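Local coordinates for ChrR-like cupin domain-containing protein (PDB 3CJX), which is of unknown function but folds as a ChrR-like cupin, a beta-sandwich domain that in many relatives holds a metal ion, at residues G72-P80 with I97-N106. Numbering follows the deposited sequence.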
loop_
_atom_site.group_PDB
_atom_site.type_symbol
_atom_site.label_atom_id
_atom_site.label_comp_id
_atom_site.label_asym_id
_atom_site.label_seq_id
_atom_site.Cartn_x
_atom_site.Cartn_y
_atom_site.Cartn_z
ATOM N N GLY A 72 -9.003 13.172 -1.618
ATOM C CA GLY A 72 -9.843 12.627 -0.571
ATOM C C GLY A 72 -9.450 13.125 0.796
ATOM O O GLY A 72 -8.991 14.253 0.952
ATOM N N CYS A 73 -9.659 12.266 1.787
ATOM C CA CYS A 73 -9.332 12.579 3.155
ATOM C C CYS A 73 -9.138 11.322 4.005
ATOM O O CYS A 73 -9.858 10.320 3.852
ATOM C CB CYS A 73 -10.433 13.438 3.774
ATOM S SG CYS A 73 -10.193 13.691 5.561
ATOM N N TRP A 74 -8.148 11.376 4.890
ATOM C CA TRP A 74 -7.918 10.300 5.839
ATOM C C TRP A 74 -7.163 10.824 7.044
ATOM O O TRP A 74 -6.523 11.877 6.981
ATOM C CB TRP A 74 -7.176 9.140 5.210
ATOM C CG TRP A 74 -5.729 9.387 4.879
ATOM C CD1 TRP A 74 -5.219 9.783 3.677
ATOM C CD2 TRP A 74 -4.603 9.190 5.745
ATOM N NE1 TRP A 74 -3.858 9.870 3.753
ATOM C CE2 TRP A 74 -3.454 9.512 5.008
ATOM C CE3 TRP A 74 -4.460 8.781 7.073
ATOM C CZ2 TRP A 74 -2.173 9.425 5.543
ATOM C CZ3 TRP A 74 -3.182 8.700 7.615
ATOM C CH2 TRP A 74 -2.057 9.027 6.853
ATOM N N TYR A 75 -7.264 10.100 8.151
ATOM C CA TYR A 75 -6.598 10.499 9.384
ATOM C C TYR A 75 -6.298 9.300 10.268
ATOM O O TYR A 75 -6.907 8.236 10.137
ATOM C CB TYR A 75 -7.481 11.469 10.161
ATOM C CG TYR A 75 -8.746 10.834 10.689
ATOM C CD1 TYR A 75 -9.874 10.711 9.876
ATOM C CD2 TYR A 75 -8.815 10.338 11.993
ATOM C CE1 TYR A 75 -11.027 10.113 10.339
ATOM C CE2 TYR A 75 -9.958 9.724 12.456
ATOM C CZ TYR A 75 -11.067 9.622 11.621
ATOM O OH TYR A 75 -12.232 9.031 12.057
ATOM N N TYR A 76 -5.347 9.490 11.165
ATOM C CA TYR A 76 -4.973 8.452 12.095
ATOM C C TYR A 76 -5.805 8.707 13.342
ATOM O O TYR A 76 -5.906 9.837 13.810
ATOM C CB TYR A 76 -3.468 8.449 12.413
ATOM C CG TYR A 76 -2.535 7.896 11.337
ATOM C CD1 TYR A 76 -2.809 6.693 10.686
ATOM C CD2 TYR A 76 -1.303 8.499 11.077
ATOM C CE1 TYR A 76 -1.931 6.160 9.739
ATOM C CE2 TYR A 76 -0.408 7.958 10.151
ATOM C CZ TYR A 76 -0.733 6.794 9.484
ATOM O OH TYR A 76 0.129 6.292 8.536
ATOM N N THR A 77 -6.421 7.653 13.862
ATOM C CA THR A 77 -7.261 7.725 15.061
ATOM C C THR A 77 -6.711 8.611 16.174
ATOM O O THR A 77 -7.437 9.350 16.813
ATOM C CB THR A 77 -7.391 6.315 15.676
ATOM O OG1 THR A 77 -7.876 5.404 14.686
ATOM C CG2 THR A 77 -8.305 6.330 16.882
ATOM N N GLU A 78 -5.413 8.505 16.397
ATOM C CA GLU A 78 -4.707 9.197 17.458
ATOM C C GLU A 78 -4.547 10.704 17.189
ATOM O O GLU A 78 -4.470 11.486 18.122
ATOM C CB GLU A 78 -3.311 8.551 17.624
ATOM C CG GLU A 78 -3.262 6.982 17.835
ATOM C CD GLU A 78 -3.437 6.074 16.553
ATOM O OE1 GLU A 78 -3.515 6.571 15.398
ATOM O OE2 GLU A 78 -3.499 4.829 16.732
ATOM N N TYR A 79 -4.528 11.109 15.917
ATOM C CA TYR A 79 -4.309 12.507 15.533
ATOM C C TYR A 79 -5.452 13.073 14.680
ATOM O O TYR A 79 -5.234 13.536 13.560
ATOM C CB TYR A 79 -3.012 12.593 14.747
ATOM C CG TYR A 79 -1.787 12.128 15.495
ATOM C CD1 TYR A 79 -1.009 13.025 16.228
ATOM C CD2 TYR A 79 -1.389 10.800 15.465
ATOM C CE1 TYR A 79 0.133 12.607 16.906
ATOM C CE2 TYR A 79 -0.253 10.376 16.142
ATOM C CZ TYR A 79 0.507 11.291 16.856
ATOM O OH TYR A 79 1.650 10.893 17.528
ATOM N N PRO A 80 -6.672 13.104 15.226
ATOM C CA PRO A 80 -7.886 13.528 14.463
ATOM C C PRO A 80 -7.919 14.956 13.928
ATOM O O PRO A 80 -8.679 15.247 12.991
ATOM C CB PRO A 80 -9.025 13.326 15.464
ATOM C CG PRO A 80 -8.371 13.327 16.799
ATOM C CD PRO A 80 -6.990 12.764 16.621
ATOM N N ILE A 97 3.117 3.155 15.376
ATOM C CA ILE A 97 1.915 2.360 15.276
ATOM C C ILE A 97 0.728 3.325 15.255
ATOM O O ILE A 97 0.543 4.094 16.182
ATOM C CB ILE A 97 1.818 1.330 16.437
ATOM C CG1 ILE A 97 0.512 0.526 16.345
ATOM C CG2 ILE A 97 1.953 2.024 17.782
ATOM C CD1 ILE A 97 0.453 -0.642 17.331
ATOM N N HIS A 98 -0.039 3.319 14.173
ATOM C CA HIS A 98 -1.220 4.172 14.061
ATOM C C HIS A 98 -2.319 3.404 13.361
ATOM O O HIS A 98 -2.086 2.318 12.851
ATOM C CB HIS A 98 -0.917 5.463 13.287
ATOM C CG HIS A 98 0.182 6.279 13.884
ATOM N ND1 HIS A 98 1.409 6.434 13.275
ATOM C CD2 HIS A 98 0.263 6.931 15.067
ATOM C CE1 HIS A 98 2.190 7.172 14.043
ATOM N NE2 HIS A 98 1.521 7.483 15.138
ATOM N N GLN A 99 -3.511 3.996 13.331
ATOM C CA GLN A 99 -4.694 3.393 12.721
ATOM C C GLN A 99 -5.342 4.298 11.664
ATOM O O GLN A 99 -5.878 5.353 11.986
ATOM C CB GLN A 99 -5.712 3.075 13.811
ATOM C CG GLN A 99 -7.007 2.538 13.269
ATOM C CD GLN A 99 -7.930 2.047 14.335
ATOM O OE1 GLN A 99 -8.187 2.730 15.333
ATOM N NE2 GLN A 99 -8.471 0.856 14.119
ATOM N N PHE A 100 -5.328 3.818 10.427
ATOM C CA PHE A 100 -5.845 4.521 9.258
ATOM C C PHE A 100 -7.376 4.561 9.290
ATOM O O PHE A 100 -8.026 3.561 9.590
ATOM C CB PHE A 100 -5.350 3.792 7.988
ATOM C CG PHE A 100 -5.680 4.475 6.694
ATOM C CD1 PHE A 100 -6.863 4.185 6.018
ATOM C CD2 PHE A 100 -4.787 5.360 6.116
ATOM C CE1 PHE A 100 -7.161 4.795 4.814
ATOM C CE2 PHE A 100 -5.073 5.982 4.915
ATOM C CZ PHE A 100 -6.250 5.702 4.255
ATOM N N ASN A 101 -7.934 5.725 8.987
ATOM C CA ASN A 101 -9.365 5.899 8.897
ATOM C C ASN A 101 -9.705 6.786 7.710
ATOM O O ASN A 101 -8.983 7.757 7.449
ATOM C CB ASN A 101 -9.920 6.643 10.117
ATOM C CG ASN A 101 -9.762 5.884 11.421
ATOM O OD1 ASN A 101 -10.607 5.059 11.782
ATOM N ND2 ASN A 101 -8.737 6.242 12.183
ATOM N N THR A 102 -10.776 6.444 6.990
ATOM C CA THR A 102 -11.343 7.348 5.999
ATOM C C THR A 102 -12.672 7.728 6.611
ATOM O O THR A 102 -13.480 6.850 6.908
ATOM C CB THR A 102 -11.580 6.760 4.590
ATOM O OG1 THR A 102 -12.263 5.504 4.675
ATOM C CG2 THR A 102 -10.271 6.603 3.842
ATOM N N PRO A 103 -12.899 9.027 6.829
ATOM C CA PRO A 103 -14.196 9.452 7.372
ATOM C C PRO A 103 -15.384 8.959 6.563
ATOM O O PRO A 103 -15.309 8.921 5.335
ATOM C CB PRO A 103 -14.151 10.982 7.252
ATOM C CG PRO A 103 -12.702 11.330 7.191
ATOM C CD PRO A 103 -11.991 10.167 6.575
ATOM N N ARG A 104 -16.482 8.623 7.240
ATOM C CA ARG A 104 -17.709 8.226 6.542
ATOM C C ARG A 104 -18.228 9.338 5.631
ATOM O O ARG A 104 -18.890 9.063 4.626
ATOM C CB ARG A 104 -18.823 7.880 7.522
ATOM C CG ARG A 104 -19.989 7.192 6.826
ATOM C CD ARG A 104 -21.039 6.621 7.768
ATOM N NE ARG A 104 -21.796 7.627 8.510
ATOM C CZ ARG A 104 -22.761 7.338 9.382
ATOM N NH1 ARG A 104 -23.098 6.074 9.639
ATOM N NH2 ARG A 104 -23.389 8.319 10.005
ATOM N N ASP A 105 -17.893 10.586 5.959
ATOM C CA ASP A 105 -18.409 11.721 5.227
ATOM C C ASP A 105 -17.663 12.054 3.956
ATOM O O ASP A 105 -17.998 13.042 3.319
ATOM C CB ASP A 105 -18.415 12.960 6.106
ATOM C CG ASP A 105 -18.612 12.639 7.566
ATOM O OD1 ASP A 105 -19.778 12.430 7.990
ATOM O OD2 ASP A 105 -17.585 12.626 8.283
ATOM N N ASN A 106 -16.646 11.284 3.585
ATOM C CA ASN A 106 -15.963 11.544 2.319
ATOM C C ASN A 106 -16.972 11.319 1.197
ATOM O O ASN A 106 -17.710 10.332 1.244
ATOM C CB ASN A 106 -14.780 10.586 2.104
ATOM C CG ASN A 106 -13.628 10.829 3.054
ATOM O OD1 ASN A 106 -13.688 11.699 3.914
ATOM N ND2 ASN A 106 -12.572 10.050 2.905
#
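Tyr75 and Asn101 face each other as the antiparallel hydrogen-bonded pair of strands 73-76 and 97-101: Tyr75 N gives a bond of 3.0 Å to Asn101 O, while the return bond, Asn101 N to Tyr75 O, is weak. Asn101 can be followed outward from the backbone. Its CB lies over one face of the Tyr75 ring, 3.7 Å from the centroid, a CH-pi contact; the flat ring is broad enough to lie along the Asn101 side chain. With CG anti to the carbonyl carbon (chi1 -65°), the amide continues across that ring with the two planes only 17° apart. At the tip ND2 donates to Thr77 OG1, which lies in the amide plane at 2.8 Å; a second, weak bond runs from ND2 to Tyr75 O, and OD1 is hydrogen-bonded to Thr55. An amide suits this buried place because it both donates and accepts. So does the Thr77 hydroxyl: OG1, an acceptor from Asn101 ND2, in turn donates to Gln99 OE1. Thr77 N bonds Gln99 O at 3.0 Å.

On the other side of the sheet aromatic rings gather. Tyr76 is sandwiched, with Trp74 CZ3 over one face and His98 CB over the other, 3.5 Å from the ring centroid; the His98 ring makes an offset stack with it, planes 25° apart. Both offer flat faces for stacking and polar ends for Glu92, bonded by His98 ND1 and weakly by Tyr76 OH. Phe100 stacks, offset, on the five-membered ring of Trp74. Beyond the paired strands, Asn106 ND2 reaches Cys73 O (2.9 Å), tying the turn 103-106 back to Cys73. Two neighbouring antiparallel strands with an aromatic inner face fit one sheet of a cupin beta-sandwich.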